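Local coordinates for putative glutathione-regulated potassium-efflux system protein KefB (Vibrio parahaemolyticus RIMD 2210633, PDB 3C85), which probably mediates glutathione-regulated potassium efflux as a CPA2-family cation:proton antiporter, the part present here being its regulatory, nucleotide-binding TrkA-N (RCK) domain, at the interface of chains A and B. Coordinates in Å, arbitrary orientation; residue numbers count along the deposited sequence, not the author numbering. Chains: chain A/B, Putative glutathione-regulated potassium-efflux system protein KefB.

The interface of chains A and B. Residues chain A 154-155, 157, 162; chain B 167, 170-171, 174-175.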
loop_
_atom_site.group_PDB
_atom_site.type_symbol
_atom_site.label_atom_id
_atom_site.label_comp_id
_atom_site.label_asym_id
_atom_site.label_seq_id
_atom_site.Cartn_x
_atom_site.Cartn_y
_atom_site.Cartn_z
ATOM N N ASP A 154 0.461 18.665 -1.836
ATOM C CA ASP A 154 1.651 18.613 -2.703
ATOM C C ASP A 154 1.860 17.279 -3.450
ATOM O O ASP A 154 2.421 17.240 -4.574
ATOM C CB ASP A 154 2.883 18.970 -1.889
ATOM C CG ASP A 154 2.767 20.359 -1.224
ATOM O OD1 ASP A 154 3.002 21.359 -1.898
ATOM O OD2 ASP A 154 2.419 20.464 -0.035
ATOM N N ALA A 155 1.430 16.181 -2.839
ATOM C CA ALA A 155 1.577 14.858 -3.437
ATOM C C ALA A 155 0.400 13.994 -3.041
ATOM O O ALA A 155 -0.044 14.074 -1.925
ATOM C CB ALA A 155 2.872 14.194 -2.973
ATOM N N PHE A 157 -1.255 9.884 -3.395
ATOM C CA PHE A 157 -0.912 8.528 -3.797
ATOM C C PHE A 157 -2.094 7.644 -3.595
ATOM O O PHE A 157 -2.978 7.934 -2.793
ATOM C CB PHE A 157 0.290 8.046 -2.985
ATOM C CG PHE A 157 1.546 8.801 -3.323
ATOM C CD1 PHE A 157 2.152 8.633 -4.592
ATOM C CD2 PHE A 157 2.088 9.702 -2.418
ATOM C CE1 PHE A 157 3.282 9.334 -4.929
ATOM C CE2 PHE A 157 3.247 10.420 -2.750
ATOM C CZ PHE A 157 3.838 10.223 -4.007
ATOM N N GLU A 162 0.070 1.815 -3.834
ATOM C CA GLU A 162 1.123 1.802 -2.805
ATOM C C GLU A 162 1.203 0.442 -2.117
ATOM O O GLU A 162 2.309 -0.081 -1.890
ATOM C CB GLU A 162 0.870 2.926 -1.769
ATOM C CG GLU A 162 1.014 4.361 -2.390
ATOM C CD GLU A 162 2.365 4.562 -3.096
ATOM O OE1 GLU A 162 3.420 4.175 -2.534
ATOM O OE2 GLU A 162 2.376 5.114 -4.226
ATOM N N PHE B 167 3.503 4.636 0.905
ATOM C CA PHE B 167 3.158 6.021 0.977
ATOM C C PHE B 167 4.327 6.858 1.538
ATOM O O PHE B 167 4.742 7.839 0.921
ATOM C CB PHE B 167 1.900 6.132 1.835
ATOM C CG PHE B 167 1.391 7.527 2.050
ATOM C CD1 PHE B 167 1.362 8.468 1.025
ATOM C CD2 PHE B 167 0.809 7.856 3.272
ATOM C CE1 PHE B 167 0.818 9.748 1.241
ATOM C CE2 PHE B 167 0.249 9.137 3.498
ATOM C CZ PHE B 167 0.257 10.083 2.462
ATOM N N HIS B 170 7.314 6.885 -1.034
ATOM C CA HIS B 170 6.995 7.639 -2.257
ATOM C C HIS B 170 6.902 9.164 -1.961
ATOM O O HIS B 170 7.318 9.983 -2.764
ATOM C CB HIS B 170 5.680 7.133 -2.864
ATOM C CG HIS B 170 5.668 7.081 -4.375
ATOM N ND1 HIS B 170 4.719 6.375 -5.091
ATOM C CD2 HIS B 170 6.502 7.625 -5.299
ATOM C CE1 HIS B 170 4.961 6.494 -6.384
ATOM N NE2 HIS B 170 6.041 7.247 -6.539
ATOM N N VAL B 171 6.367 9.538 -0.801
ATOM C CA VAL B 171 6.348 10.958 -0.404
ATOM C C VAL B 171 7.737 11.548 -0.226
ATOM O O VAL B 171 8.017 12.668 -0.689
ATOM C CB VAL B 171 5.539 11.206 0.885
ATOM C CG1 VAL B 171 5.638 12.694 1.271
ATOM C CG2 VAL B 171 4.098 10.855 0.659
ATOM N N GLN B 174 9.216 11.927 -3.801
ATOM C CA GLN B 174 8.672 13.038 -4.574
ATOM C C GLN B 174 8.986 14.412 -3.995
ATOM O O GLN B 174 9.320 15.308 -4.751
ATOM C CB GLN B 174 7.145 12.926 -4.776
ATOM C CG GLN B 174 6.653 13.879 -5.918
ATOM C CD GLN B 174 5.140 14.096 -5.915
ATOM O OE1 GLN B 174 4.356 13.140 -5.949
ATOM N NE2 GLN B 174 4.725 15.375 -5.887
ATOM N N LEU B 175 8.837 14.580 -2.671
ATOM C CA LEU B 175 8.937 15.900 -2.038
ATOM C C LEU B 175 10.304 16.256 -1.416
ATOM O O LEU B 175 10.540 17.428 -1.087
ATOM C CB LEU B 175 7.839 16.080 -0.982
ATOM C CG LEU B 175 6.369 15.918 -1.401
ATOM C CD1 LEU B 175 5.433 16.154 -0.218
ATOM C CD2 LEU B 175 5.973 16.825 -2.572
#
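A:Phe157, on strand 155-158, lays its ring against helix 159-175 of the partner chain, and its atoms are shared among B:Phe167, B:His170, B:Val171 and B:Gln174. CB lies 4.2 Å from CD1 of B:Phe167. One flank continues that contact: CD2 approaches the same CD1 at 3.7 Å, the two phenyl rings meeting edge to edge, and CE2 touches the methyl CG2 of B:Val171 at 3.5 Å. On the other flank CD1 and CE1 face the imidazole of B:His170, and CE1 lies over the centre of that ring. The planes are 20° apart and the centroids 4.3 Å, a stack extended by B:His170 CB, which sits over the phenyl face toward its rim. CZ, at the far end, reaches the amide oxygen OE1 of B:Gln174.

The imidazole is also gripped in its own plane: ND1 donates a nearly straight hydrogen bond (167° at H) to the syn side of A:Glu162 OE2, somewhat out of the carboxylate plane, at 2.8 Å. A bend at chi2 (-54°) turns this carboxylate toward the histidine, and its charge would probably favour a protonated imidazole. Farther along, B:Gln174 packs its amide against A:Ala155 CB, while NE2 makes a weak hydrogen bond to the backbone O of A:Asp154. B:Leu175 CD2 closes this end against A:Asp154 CB at 3.8 Å. Repeated by two-fold symmetry, the patch joins each domain to the other's C-terminal helix, consistent with the paired assembly typical of RCK domains.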